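Local coordinates for aminotransferase, class I (Staphylococcus aureus, PDB 2O1B), which probably catalyses pyridoxal-5'-phosphate-dependent transfer of an amino group between amino acids and 2-oxo acids, as an aspartate-type aminotransferase, at residues F312-L323 against H332-W340. Residues are numbered along the deposited sequence; the frame is centred on the assembly and turned at random.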
loop_
_atom_site.group_PDB
_atom_site.type_symbol
_atom_site.label_atom_id
_atom_site.label_comp_id
_atom_site.label_asym_id
_atom_site.label_seq_id
_atom_site.Cartn_x
_atom_site.Cartn_y
_atom_site.Cartn_z
ATOM N N PHE A 312 12.778 -23.235 14.822
ATOM C CA PHE A 312 13.717 -22.164 15.152
ATOM C C PHE A 312 14.303 -22.289 16.552
ATOM O O PHE A 312 15.455 -21.902 16.793
ATOM C CB PHE A 312 13.104 -20.794 14.870
ATOM C CG PHE A 312 13.173 -20.422 13.421
ATOM C CD1 PHE A 312 14.235 -19.668 12.938
ATOM C CD2 PHE A 312 12.222 -20.892 12.517
ATOM C CE1 PHE A 312 14.327 -19.352 11.585
ATOM C CE2 PHE A 312 12.309 -20.582 11.171
ATOM C CZ PHE A 312 13.362 -19.804 10.704
ATOM N N LYS A 313 13.522 -22.872 17.457
ATOM C CA LYS A 313 13.980 -23.167 18.805
ATOM C C LYS A 313 15.239 -24.029 18.785
ATOM O O LYS A 313 16.248 -23.672 19.405
ATOM C CB LYS A 313 12.875 -23.859 19.589
ATOM C CG LYS A 313 13.207 -24.155 21.032
ATOM C CD LYS A 313 12.058 -24.926 21.641
ATOM C CE LYS A 313 12.229 -25.088 23.130
ATOM N NZ LYS A 313 10.937 -25.523 23.746
ATOM N N THR A 314 15.192 -25.153 18.071
ATOM C CA THR A 314 16.352 -26.044 18.010
ATOM C C THR A 314 17.493 -25.442 17.178
ATOM O O THR A 314 18.656 -25.532 17.567
ATOM C CB THR A 314 16.000 -27.480 17.533
ATOM O OG1 THR A 314 16.048 -27.552 16.107
ATOM C CG2 THR A 314 14.633 -27.905 18.019
ATOM N N ARG A 315 17.163 -24.821 16.045
ATOM C CA ARG A 315 18.158 -24.076 15.273
ATOM C C ARG A 315 18.938 -23.119 16.190
ATOM O O ARG A 315 20.166 -23.036 16.109
ATOM C CB ARG A 315 17.502 -23.296 14.132
ATOM C CG ARG A 315 17.200 -24.124 12.902
ATOM C CD ARG A 315 16.567 -23.254 11.834
ATOM N NE ARG A 315 16.252 -24.027 10.641
ATOM C CZ ARG A 315 15.720 -23.527 9.533
ATOM N NH1 ARG A 315 15.437 -22.233 9.442
ATOM N NH2 ARG A 315 15.474 -24.329 8.509
ATOM N N ARG A 316 18.214 -22.434 17.071
ATOM C CA ARG A 316 18.800 -21.539 18.073
ATOM C C ARG A 316 19.673 -22.312 19.062
ATOM O O ARG A 316 20.786 -21.884 19.387
ATOM C CB ARG A 316 17.696 -20.799 18.830
ATOM C CG ARG A 316 18.194 -19.854 19.915
ATOM C CD ARG A 316 17.180 -19.697 21.038
ATOM N NE ARG A 316 16.788 -20.975 21.646
ATOM C CZ ARG A 316 16.076 -21.099 22.768
ATOM N NH1 ARG A 316 15.672 -20.021 23.441
ATOM N NH2 ARG A 316 15.761 -22.305 23.217
ATOM N N ASP A 317 19.160 -23.446 19.541
ATOM C CA ASP A 317 19.868 -24.269 20.528
ATOM C C ASP A 317 21.236 -24.725 20.023
ATOM O O ASP A 317 22.222 -24.683 20.759
ATOM C CB ASP A 317 19.025 -25.490 20.925
ATOM C CG ASP A 317 17.792 -25.118 21.734
ATOM O OD1 ASP A 317 16.875 -25.959 21.855
ATOM O OD2 ASP A 317 17.739 -23.982 22.242
ATOM N N ARG A 318 21.273 -25.159 18.767
ATOM C CA ARG A 318 22.483 -25.645 18.131
ATOM C C ARG A 318 23.477 -24.520 17.888
ATOM O O ARG A 318 24.677 -24.684 18.116
ATOM C CB ARG A 318 22.142 -26.343 16.813
ATOM C CG ARG A 318 21.480 -27.688 17.002
ATOM C CD ARG A 318 20.721 -28.127 15.755
ATOM N NE ARG A 318 21.592 -28.328 14.597
ATOM C CZ ARG A 318 22.448 -29.338 14.457
ATOM N NH1 ARG A 318 22.575 -30.256 15.413
ATOM N NH2 ARG A 318 23.187 -29.430 13.359
ATOM N N PHE A 319 22.973 -23.376 17.440
ATOM C CA PHE A 319 23.834 -22.262 17.089
ATOM C C PHE A 319 24.417 -21.595 18.324
ATOM O O PHE A 319 25.609 -21.279 18.358
ATOM C CB PHE A 319 23.071 -21.250 16.249
ATOM C CG PHE A 319 23.947 -20.253 15.560
ATOM C CD1 PHE A 319 24.602 -20.587 14.382
ATOM C CD2 PHE A 319 24.109 -18.975 16.079
ATOM C CE1 PHE A 319 25.414 -19.662 13.738
ATOM C CE2 PHE A 319 24.917 -18.048 15.440
ATOM C CZ PHE A 319 25.567 -18.387 14.270
ATOM N N GLU A 320 23.579 -21.388 19.333
ATOM C CA GLU A 320 24.021 -20.790 20.585
ATOM C C GLU A 320 24.933 -21.725 21.394
ATOM O O GLU A 320 25.751 -21.258 22.190
ATOM C CB GLU A 320 22.826 -20.346 21.423
ATOM C CG GLU A 320 22.039 -19.171 20.836
ATOM C CD GLU A 320 21.025 -18.598 21.812
ATOM O OE1 GLU A 320 20.345 -17.613 21.457
ATOM O OE2 GLU A 320 20.905 -19.135 22.936
ATOM N N ALA A 321 24.783 -23.036 21.190
ATOM C CA ALA A 321 25.665 -24.033 21.810
ATOM C C ALA A 321 27.080 -23.903 21.256
ATOM O O ALA A 321 28.040 -23.854 22.017
ATOM C CB ALA A 321 25.133 -25.446 21.588
HETATM N N MSE A 322 27.186 -23.842 19.929
HETATM C CA MSE A 322 28.443 -23.563 19.234
HETATM C C MSE A 322 29.101 -22.283 19.751
HETATM O O MSE A 322 30.298 -22.260 20.016
HETATM C CB MSE A 322 28.213 -23.433 17.722
HETATM C CG MSE A 322 27.813 -24.721 17.016
HETATM SE SE MSE A 322 29.136 -26.137 17.198
HETATM C CE MSE A 322 30.670 -25.280 16.333
ATOM N N LEU A 323 28.311 -21.220 19.888
ATOM C CA LEU A 323 28.845 -19.932 20.322
ATOM C C LEU A 323 29.330 -19.980 21.768
ATOM O O LEU A 323 30.440 -19.542 22.070
ATOM C CB LEU A 323 27.816 -18.815 20.122
ATOM C CG LEU A 323 27.412 -18.455 18.683
ATOM C CD1 LEU A 323 26.321 -17.388 18.675
ATOM C CD2 LEU A 323 28.609 -18.005 17.835
ATOM N N HIS A 332 21.195 -14.398 24.647
ATOM C CA HIS A 332 20.323 -15.553 24.412
ATOM C C HIS A 332 18.980 -15.087 23.835
ATOM O O HIS A 332 18.359 -14.156 24.364
ATOM C CB HIS A 332 20.142 -16.337 25.731
ATOM C CG HIS A 332 19.180 -17.483 25.649
ATOM N ND1 HIS A 332 18.029 -17.537 26.407
ATOM C CD2 HIS A 332 19.206 -18.624 24.922
ATOM C CE1 HIS A 332 17.383 -18.658 26.140
ATOM N NE2 HIS A 332 18.075 -19.336 25.240
ATOM N N ALA A 333 18.562 -15.723 22.735
ATOM C CA ALA A 333 17.315 -15.404 22.052
ATOM C C ALA A 333 16.148 -16.139 22.695
ATOM O O ALA A 333 16.218 -17.342 22.929
ATOM C CB ALA A 333 17.403 -15.800 20.587
ATOM N N LYS A 334 15.063 -15.418 22.957
ATOM C CA LYS A 334 13.904 -16.028 23.625
ATOM C C LYS A 334 12.747 -16.234 22.654
ATOM O O LYS A 334 11.832 -17.017 22.907
ATOM C CB LYS A 334 13.454 -15.165 24.797
ATOM C CG LYS A 334 14.552 -14.850 25.825
ATOM C CD LYS A 334 13.965 -14.068 26.985
ATOM C CE LYS A 334 15.017 -13.291 27.740
ATOM N NZ LYS A 334 14.305 -12.458 28.738
ATOM N N GLY A 335 12.804 -15.505 21.547
ATOM C CA GLY A 335 11.859 -15.648 20.447
ATOM C C GLY A 335 12.384 -15.005 19.174
ATOM O O GLY A 335 13.506 -14.479 19.141
ATOM N N GLY A 336 11.579 -15.051 18.116
ATOM C CA GLY A 336 12.000 -14.520 16.825
ATOM C C GLY A 336 12.893 -15.502 16.098
ATOM O O GLY A 336 12.903 -16.685 16.415
ATOM N N ILE A 337 13.650 -15.012 15.123
ATOM C CA ILE A 337 14.435 -15.888 14.264
ATOM C C ILE A 337 15.939 -15.523 14.234
ATOM O O ILE A 337 16.667 -15.993 13.366
ATOM C CB ILE A 337 13.843 -15.925 12.819
ATOM C CG1 ILE A 337 13.898 -14.537 12.165
ATOM C CG2 ILE A 337 12.389 -16.486 12.829
ATOM C CD1 ILE A 337 13.580 -14.545 10.694
ATOM N N TYR A 338 16.391 -14.701 15.186
ATOM C CA TYR A 338 17.773 -14.195 15.186
ATOM C C TYR A 338 18.564 -14.507 16.459
ATOM O O TYR A 338 17.985 -14.831 17.506
ATOM C CB TYR A 338 17.802 -12.676 14.962
ATOM C CG TYR A 338 16.810 -12.140 13.957
ATOM C CD1 TYR A 338 17.118 -12.095 12.596
ATOM C CD2 TYR A 338 15.571 -11.649 14.369
ATOM C CE1 TYR A 338 16.209 -11.589 11.663
ATOM C CE2 TYR A 338 14.658 -11.143 13.447
ATOM C CZ TYR A 338 14.986 -11.111 12.097
ATOM O OH TYR A 338 14.082 -10.608 11.181
ATOM N N VAL A 339 19.893 -14.399 16.368
ATOM C CA VAL A 339 20.728 -14.247 17.568
ATOM C C VAL A 339 21.444 -12.881 17.538
ATOM O O VAL A 339 21.922 -12.447 16.495
ATOM C CB VAL A 339 21.694 -15.450 17.785
ATOM C CG1 VAL A 339 22.509 -15.297 19.083
ATOM C CG2 VAL A 339 20.911 -16.762 17.838
ATOM N N TRP A 340 21.454 -12.208 18.685
ATOM C CA TRP A 340 22.017 -10.860 18.870
ATOM C C TRP A 340 23.405 -11.093 19.452
ATOM O O TRP A 340 23.537 -11.509 20.606
ATOM C CB TRP A 340 21.090 -10.093 19.832
ATOM C CG TRP A 340 21.306 -8.621 20.124
ATOM C CD1 TRP A 340 21.377 -8.049 21.362
ATOM C CD2 TRP A 340 21.384 -7.538 19.183
ATOM N NE1 TRP A 340 21.514 -6.686 21.261
ATOM C CE2 TRP A 340 21.513 -6.342 19.933
ATOM C CE3 TRP A 340 21.343 -7.458 17.783
ATOM C CZ2 TRP A 340 21.643 -5.090 19.329
ATOM C CZ3 TRP A 340 21.470 -6.202 17.177
ATOM C CH2 TRP A 340 21.619 -5.038 17.947
#
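One face of the Phe312 ring is taken by the methyl CG2 of Ile337, which sits 3.8 Å from the ring centroid and 19° off the ring normal, good geometry for a CH-pi contact. The ring reaches this position with CG anti to the carbonyl carbon, and the two side chains run alongside each other in the same direction. The guanidinium of Arg316 is used differently: its edge meets the loop backbone, Arg316 NH1 donating to Ala333 O at 2.8 Å with the acceptor in the guanidinium plane and an N-H...O angle of 165°. The His332 side chain crosses the guanidinium obliquely. A bend at chi3 lets the guanidinium reach Asp317 of the same helix while NH1 faces the loop; Arg316 NH2 forms a salt bridge with Asp317 OD2 at 2.8 Å, its hydrogen bond using the syn lone pair of that oxygen and tilted from the guanidinium plane, so this cation is shared between a carboxylate and a backbone carbonyl. In the class I aminotransferase fold, helix 302-325 here packs against the C-terminal antiparallel sheet; the axis of segment 312-323 passes 9.7 Å from that of strand 338-340, at 34° between their directions. The loop 332-337 ahead of that strand comes near the cofactor: the side chain of Ile337 is about 7 Å from the pyridoxal-5'-phosphate and touches Tyr223, a residue of that pocket. One turn on from Arg316, Glu320 OE1 accepts from Ala333 N over 2.9 Å through its syn lone pair. Ala333 is thus gripped at both its N-H and its C=O by side chains of the helix. Glu320 OE1 also lies 3.8 Å from Val339 CG2, and Val339 continues the apolar layer toward Phe319 and Leu323, with Phe330 of the adjoining strand touching Glu320, Leu323 and Val339.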